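Long-range contact in glucanase (Clostridium thermocellum, PDB 5GXX), which probably hydrolyses internal beta-1,4 bonds of cellulose, as a family 9 endoglucanase of the cellulosome: residues Tyr265-Thr277 with Tyr315-Tyr328. The protein carries 1 engineered substitution. Residues are numbered along the deposited sequence; the frame is centred on the assembly and turned at random.
Sequences YHKFAQMHLDWWT and YADSINDPALKQKY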
loop_
_atom_site.group_PDB
_atom_site.type_symbol
_atom_site.label_atom_id
_atom_site.label_comp_id
_atom_site.label_asym_id
_atom_site.label_seq_id
_atom_site.Cartn_x
_atom_site.Cartn_y
_atom_site.Cartn_z
ATOM N N TYR A 265 -46.243 3.211 -48.783
ATOM C CA TYR A 265 -44.892 2.765 -48.448
ATOM C C TYR A 265 -43.873 3.480 -49.332
ATOM O O TYR A 265 -42.755 3.768 -48.897
ATOM C CB TYR A 265 -44.748 1.247 -48.555
ATOM C CG TYR A 265 -45.727 0.523 -47.660
ATOM C CD1 TYR A 265 -45.710 0.736 -46.286
ATOM C CD2 TYR A 265 -46.680 -0.349 -48.181
ATOM C CE1 TYR A 265 -46.600 0.105 -45.445
ATOM C CE2 TYR A 265 -47.594 -0.988 -47.340
ATOM C CZ TYR A 265 -47.542 -0.750 -45.979
ATOM O OH TYR A 265 -48.421 -1.356 -45.111
ATOM N N HIS A 266 -44.264 3.748 -50.576
ATOM C CA HIS A 266 -43.412 4.480 -51.505
ATOM C C HIS A 266 -43.272 5.941 -51.107
ATOM O O HIS A 266 -42.165 6.498 -51.121
ATOM C CB HIS A 266 -43.905 4.336 -52.951
ATOM C CG HIS A 266 -43.553 3.021 -53.563
ATOM N ND1 HIS A 266 -42.271 2.700 -53.955
ATOM C CD2 HIS A 266 -44.313 1.931 -53.833
ATOM C CE1 HIS A 266 -42.252 1.474 -54.445
ATOM N NE2 HIS A 266 -43.478 0.983 -54.374
ATOM N N LYS A 267 -44.385 6.546 -50.704
ATOM C CA LYS A 267 -44.376 7.906 -50.191
ATOM C C LYS A 267 -43.439 8.030 -48.996
ATOM O O LYS A 267 -42.645 8.986 -48.944
ATOM C CB LYS A 267 -45.782 8.373 -49.805
ATOM C CG LYS A 267 -45.845 9.745 -49.157
ATOM C CD LYS A 267 -47.285 10.199 -48.938
ATOM C CE LYS A 267 -47.315 11.605 -48.357
ATOM N NZ LYS A 267 -48.677 12.197 -48.465
ATOM N N PHE A 268 -43.561 7.095 -48.053
ATOM C CA PHE A 268 -42.674 7.086 -46.891
ATOM C C PHE A 268 -41.203 6.945 -47.274
ATOM O O PHE A 268 -40.385 7.739 -46.798
ATOM C CB PHE A 268 -43.039 6.005 -45.864
ATOM C CG PHE A 268 -42.050 5.951 -44.730
ATOM C CD1 PHE A 268 -42.221 6.779 -43.634
ATOM C CD2 PHE A 268 -40.901 5.174 -44.826
ATOM C CE1 PHE A 268 -41.287 6.779 -42.598
ATOM C CE2 PHE A 268 -39.965 5.164 -43.800
ATOM C CZ PHE A 268 -40.156 5.979 -42.691
ATOM N N ALA A 269 -40.867 5.961 -48.109
ATOM C CA ALA A 269 -39.480 5.689 -48.487
ATOM C C ALA A 269 -38.881 6.926 -49.146
ATOM O O ALA A 269 -37.734 7.256 -48.864
ATOM C CB ALA A 269 -39.397 4.486 -49.430
ATOM N N GLN A 270 -39.636 7.599 -50.016
ATOM C CA GLN A 270 -39.123 8.767 -50.731
ATOM C C GLN A 270 -38.959 9.980 -49.811
ATOM O O GLN A 270 -37.987 10.729 -49.937
ATOM C CB GLN A 270 -39.973 9.083 -51.973
ATOM C CG GLN A 270 -39.848 8.017 -53.043
ATOM C CD GLN A 270 -40.892 8.108 -54.135
ATOM O OE1 GLN A 270 -41.441 9.181 -54.411
ATOM N NE2 GLN A 270 -41.172 6.976 -54.770
ATOM N N MET A 271 -39.872 10.146 -48.858
ATOM C CA MET A 271 -39.761 11.227 -47.875
ATOM C C MET A 271 -38.515 11.025 -46.991
ATOM O O MET A 271 -37.677 11.937 -46.809
ATOM C CB MET A 271 -41.031 11.278 -47.013
ATOM C CG MET A 271 -41.027 12.370 -45.951
ATOM S SD MET A 271 -42.567 12.376 -45.000
ATOM C CE MET A 271 -43.789 11.997 -46.257
ATOM N N HIS A 272 -38.366 9.804 -46.488
ATOM C CA HIS A 272 -37.246 9.430 -45.630
ATOM C C HIS A 272 -35.910 9.580 -46.367
ATOM O O HIS A 272 -34.971 10.248 -45.881
ATOM C CB HIS A 272 -37.443 7.984 -45.145
ATOM C CG HIS A 272 -36.219 7.349 -44.553
ATOM N ND1 HIS A 272 -35.677 7.734 -43.343
ATOM C CD2 HIS A 272 -35.416 6.357 -45.019
ATOM C CE1 HIS A 272 -34.577 7.033 -43.111
ATOM N NE2 HIS A 272 -34.408 6.175 -44.099
ATOM N N LEU A 273 -35.827 8.993 -47.557
ATOM C CA LEU A 273 -34.568 9.079 -48.295
ATOM C C LEU A 273 -34.277 10.502 -48.767
ATOM O O LEU A 273 -33.125 10.948 -48.724
ATOM C CB LEU A 273 -34.480 8.071 -49.446
ATOM C CG LEU A 273 -34.388 6.614 -49.001
ATOM C CD1 LEU A 273 -34.614 5.670 -50.181
ATOM C CD2 LEU A 273 -33.114 6.283 -48.229
ATOM N N ASP A 274 -35.317 11.230 -49.180
ATOM C CA ASP A 274 -35.096 12.613 -49.608
ATOM C C ASP A 274 -34.482 13.419 -48.461
ATOM O O ASP A 274 -33.602 14.240 -48.683
ATOM C CB ASP A 274 -36.405 13.265 -50.060
ATOM C CG ASP A 274 -36.822 12.846 -51.468
ATOM O OD1 ASP A 274 -36.124 12.031 -52.117
ATOM O OD2 ASP A 274 -37.842 13.398 -51.921
ATOM N N TRP A 275 -34.956 13.186 -47.241
ATOM C CA TRP A 275 -34.439 13.893 -46.075
ATOM C C TRP A 275 -32.951 13.662 -45.861
ATOM O O TRP A 275 -32.277 14.542 -45.345
ATOM C CB TRP A 275 -35.254 13.539 -44.825
ATOM C CG TRP A 275 -34.868 14.264 -43.565
ATOM C CD1 TRP A 275 -35.241 15.520 -43.179
ATOM C CD2 TRP A 275 -34.007 13.767 -42.535
ATOM N NE1 TRP A 275 -34.642 15.847 -41.972
ATOM C CE2 TRP A 275 -33.897 14.775 -41.552
ATOM C CE3 TRP A 275 -33.328 12.557 -42.344
ATOM C CZ2 TRP A 275 -33.149 14.601 -40.390
ATOM C CZ3 TRP A 275 -32.589 12.382 -41.188
ATOM C CH2 TRP A 275 -32.508 13.401 -40.226
ATOM N N TRP A 276 -32.479 12.486 -46.250
ATOM C CA TRP A 276 -31.073 12.123 -46.171
ATOM C C TRP A 276 -30.214 12.668 -47.323
ATOM O O TRP A 276 -28.995 12.731 -47.180
ATOM C CB TRP A 276 -30.967 10.599 -46.115
ATOM C CG TRP A 276 -31.124 10.099 -44.721
ATOM C CD1 TRP A 276 -32.289 9.732 -44.085
ATOM C CD2 TRP A 276 -30.077 9.954 -43.761
ATOM N NE1 TRP A 276 -32.013 9.358 -42.784
ATOM C CE2 TRP A 276 -30.660 9.490 -42.563
ATOM C CE3 TRP A 276 -28.686 10.139 -43.814
ATOM C CZ2 TRP A 276 -29.895 9.240 -41.415
ATOM C CZ3 TRP A 276 -27.929 9.871 -42.684
ATOM C CH2 TRP A 276 -28.538 9.428 -41.494
ATOM N N THR A 277 -30.828 13.026 -48.448
ATOM C CA THR A 277 -30.087 13.458 -49.633
ATOM C C THR A 277 -29.714 14.941 -49.553
ATOM O O THR A 277 -30.347 15.702 -48.826
ATOM C CB THR A 277 -30.899 13.250 -50.929
ATOM O OG1 THR A 277 -32.048 14.114 -50.933
ATOM C CG2 THR A 277 -31.286 11.780 -51.123
ATOM N N TYR A 315 -33.667 0.480 -52.286
ATOM C CA TYR A 315 -34.841 1.173 -52.777
ATOM C C TYR A 315 -34.658 1.581 -54.241
ATOM O O TYR A 315 -35.534 1.336 -55.075
ATOM C CB TYR A 315 -35.209 2.373 -51.901
ATOM C CG TYR A 315 -36.532 2.950 -52.355
ATOM C CD1 TYR A 315 -37.723 2.214 -52.209
ATOM C CD2 TYR A 315 -36.597 4.213 -52.960
ATOM C CE1 TYR A 315 -38.929 2.703 -52.670
ATOM C CE2 TYR A 315 -37.820 4.722 -53.408
ATOM C CZ TYR A 315 -38.972 3.963 -53.250
ATOM O OH TYR A 315 -40.192 4.437 -53.680
ATOM N N ALA A 316 -33.517 2.172 -54.566
ATOM C CA ALA A 316 -33.248 2.562 -55.950
ATOM C C ALA A 316 -33.328 1.367 -56.895
ATOM O O ALA A 316 -33.872 1.466 -57.988
ATOM C CB ALA A 316 -31.885 3.228 -56.061
ATOM N N ASP A 317 -32.784 0.230 -56.479
ATOM C CA ASP A 317 -32.817 -0.963 -57.321
ATOM C C ASP A 317 -34.218 -1.529 -57.510
ATOM O O ASP A 317 -34.439 -2.319 -58.439
ATOM C CB ASP A 317 -31.923 -2.045 -56.720
ATOM C CG ASP A 317 -30.457 -1.796 -56.983
ATOM O OD1 ASP A 317 -30.141 -0.973 -57.872
ATOM O OD2 ASP A 317 -29.622 -2.429 -56.303
ATOM N N SER A 318 -35.151 -1.135 -56.647
ATOM C CA SER A 318 -36.496 -1.713 -56.647
ATOM C C SER A 318 -37.518 -0.857 -57.390
ATOM O O SER A 318 -38.681 -1.248 -57.506
ATOM C CB SER A 318 -36.987 -1.932 -55.216
ATOM O OG SER A 318 -37.391 -0.703 -54.640
ATOM N N ILE A 319 -37.087 0.310 -57.860
ATOM C CA ILE A 319 -37.956 1.239 -58.572
ATOM C C ILE A 319 -37.451 1.500 -59.984
ATOM O O ILE A 319 -36.315 1.164 -60.320
ATOM C CB ILE A 319 -38.115 2.591 -57.828
ATOM C CG1 ILE A 319 -36.793 3.370 -57.753
ATOM C CG2 ILE A 319 -38.727 2.374 -56.450
ATOM C CD1 ILE A 319 -36.919 4.775 -57.205
ATOM N N ASN A 320 -38.294 2.139 -60.790
ATOM C CA ASN A 320 -37.981 2.407 -62.192
ATOM C C ASN A 320 -37.685 3.855 -62.572
ATOM O O ASN A 320 -37.030 4.089 -63.584
ATOM C CB ASN A 320 -39.102 1.880 -63.094
ATOM C CG ASN A 320 -39.183 0.368 -63.098
ATOM O OD1 ASN A 320 -38.167 -0.328 -63.021
ATOM N ND2 ASN A 320 -40.401 -0.153 -63.194
ATOM N N ASP A 321 -38.153 4.815 -61.778
ATOM C CA ASP A 321 -37.962 6.222 -62.114
ATOM C C ASP A 321 -36.482 6.577 -62.209
ATOM O O ASP A 321 -35.749 6.467 -61.229
ATOM C CB ASP A 321 -38.634 7.155 -61.108
ATOM C CG ASP A 321 -38.631 8.599 -61.589
ATOM O OD1 ASP A 321 -39.336 8.897 -62.577
ATOM O OD2 ASP A 321 -37.904 9.437 -61.024
ATOM N N PRO A 322 -36.043 7.026 -63.394
ATOM C CA PRO A 322 -34.621 7.289 -63.590
ATOM C C PRO A 322 -34.060 8.379 -62.670
ATOM O O PRO A 322 -32.955 8.201 -62.145
ATOM C CB PRO A 322 -34.546 7.733 -65.056
ATOM C CG PRO A 322 -35.730 7.060 -65.705
ATOM C CD PRO A 322 -36.806 7.128 -64.654
ATOM N N ALA A 323 -34.796 9.472 -62.479
ATOM C CA ALA A 323 -34.321 10.559 -61.626
ATOM C C ALA A 323 -34.202 10.147 -60.153
ATOM O O ALA A 323 -33.205 10.470 -59.512
ATOM C CB ALA A 323 -35.162 11.830 -61.795
ATOM N N LEU A 324 -35.199 9.436 -59.630
ATOM C CA LEU A 324 -35.131 8.911 -58.264
ATOM C C LEU A 324 -34.004 7.895 -58.099
ATOM O O LEU A 324 -33.259 7.950 -57.118
ATOM C CB LEU A 324 -36.469 8.311 -57.806
ATOM C CG LEU A 324 -37.688 9.225 -57.592
ATOM C CD1 LEU A 324 -38.935 8.391 -57.311
ATOM C CD2 LEU A 324 -37.498 10.261 -56.484
ATOM N N LYS A 325 -33.868 6.978 -59.053
ATOM C CA LYS A 325 -32.794 5.992 -59.000
ATOM C C LYS A 325 -31.421 6.651 -58.921
ATOM O O LYS A 325 -30.593 6.268 -58.093
ATOM C CB LYS A 325 -32.837 5.048 -60.207
ATOM C CG LYS A 325 -33.907 3.995 -60.119
ATOM C CD LYS A 325 -34.133 3.320 -61.474
ATOM C CE LYS A 325 -33.178 2.163 -61.693
ATOM N NZ LYS A 325 -33.466 0.944 -60.882
ATOM N N GLN A 326 -31.175 7.640 -59.776
ATOM C CA GLN A 326 -29.888 8.341 -59.806
ATOM C C GLN A 326 -29.639 9.120 -58.514
ATOM O O GLN A 326 -28.538 9.079 -57.943
ATOM C CB GLN A 326 -29.862 9.299 -60.994
ATOM C CG GLN A 326 -28.570 10.077 -61.144
ATOM C CD GLN A 326 -28.586 10.929 -62.391
ATOM O OE1 GLN A 326 -28.939 12.109 -62.349
ATOM N NE2 GLN A 326 -28.226 10.326 -63.516
ATOM N N LYS A 327 -30.668 9.816 -58.049
ATOM C CA LYS A 327 -30.535 10.593 -56.816
ATOM C C LYS A 327 -30.207 9.673 -55.633
ATOM O O LYS A 327 -29.328 9.979 -54.836
ATOM C CB LYS A 327 -31.800 11.408 -56.542
ATOM C CG LYS A 327 -31.864 12.051 -55.162
ATOM C CD LYS A 327 -33.057 12.981 -54.957
ATOM C CE LYS A 327 -34.362 12.212 -54.981
ATOM N NZ LYS A 327 -35.488 13.145 -54.650
ATOM N N TYR A 328 -30.914 8.553 -55.505
ATOM C CA TYR A 328 -30.646 7.697 -54.349
ATOM C C TYR A 328 -29.352 6.909 -54.449
ATOM O O TYR A 328 -28.664 6.744 -53.439
ATOM C CB TYR A 328 -31.834 6.776 -54.056
ATOM C CG TYR A 328 -33.103 7.529 -53.745
ATOM C CD1 TYR A 328 -33.103 8.690 -52.984
ATOM C CD2 TYR A 328 -34.328 7.057 -54.208
ATOM C CE1 TYR A 328 -34.265 9.378 -52.706
ATOM C CE2 TYR A 328 -35.491 7.731 -53.935
ATOM C CZ TYR A 328 -35.467 8.892 -53.198
ATOM O OH TYR A 328 -36.656 9.542 -52.948
HETATM O O HOH W 1 -38.337 13.090 -54.529
HETATM O O HOH W 2 -34.183 15.118 -52.280
#
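Tyr315 and Tyr328 reach across from the hairpin of helices 301-318 and 322-340 and lie against helix 263-276, joining three helices of the (alpha/alpha)6 barrel that is the catalytic fold of glycosyl hydrolase family 9. Tyr315 acts as a knob among His266, Ala269, Gln270 and Leu273. Its first torsion (chi1 -173°) places CG opposite the backbone nitrogen and sends the ring out to helix 263-276, where Ala269 CB sits over one face, 3.9 Å from the centroid, and Ile319 CG2, from its own segment, over the opposite face, each off-centre toward the rim. Its hydroxyl is gripped twice: His266 ND1 meets Tyr315 OH in the imidazole plane at 2.7 Å, nearly straight at 175°, and Gln270 NE2 donates to the same oxygen, which lies close to its amide plane. The imidazole and phenol meet rim to rim, their planes 50° apart. Leu324 CD1 packs against the Gln270 amide.

One turn further along, Leu273 packs against both tyrosines: its CD1 stands over the centre of the Tyr328 ring, 4.2 Å from the centroid, and also touches Tyr315 CD2, while its CB packs on Tyr328 CE1. Tyr328 CD2 lies at the Tyr315 ring edge. Thr277 CG2 borders the Tyr328 edge, and Phe331 of helix 322-340 also touches this threonine. Asp274 OD1 takes two donors from opposite faces of its carboxylate: Tyr328 OH at 2.7 Å and, in a salt bridge, Lys327 NZ at 2.8 Å. The lysine chain bends at chi3 to get there. A water accepts from Lys327 NZ and donates to Asp274 OD2 at 2.7 Å, linking the ammonium to the second carboxylate oxygen.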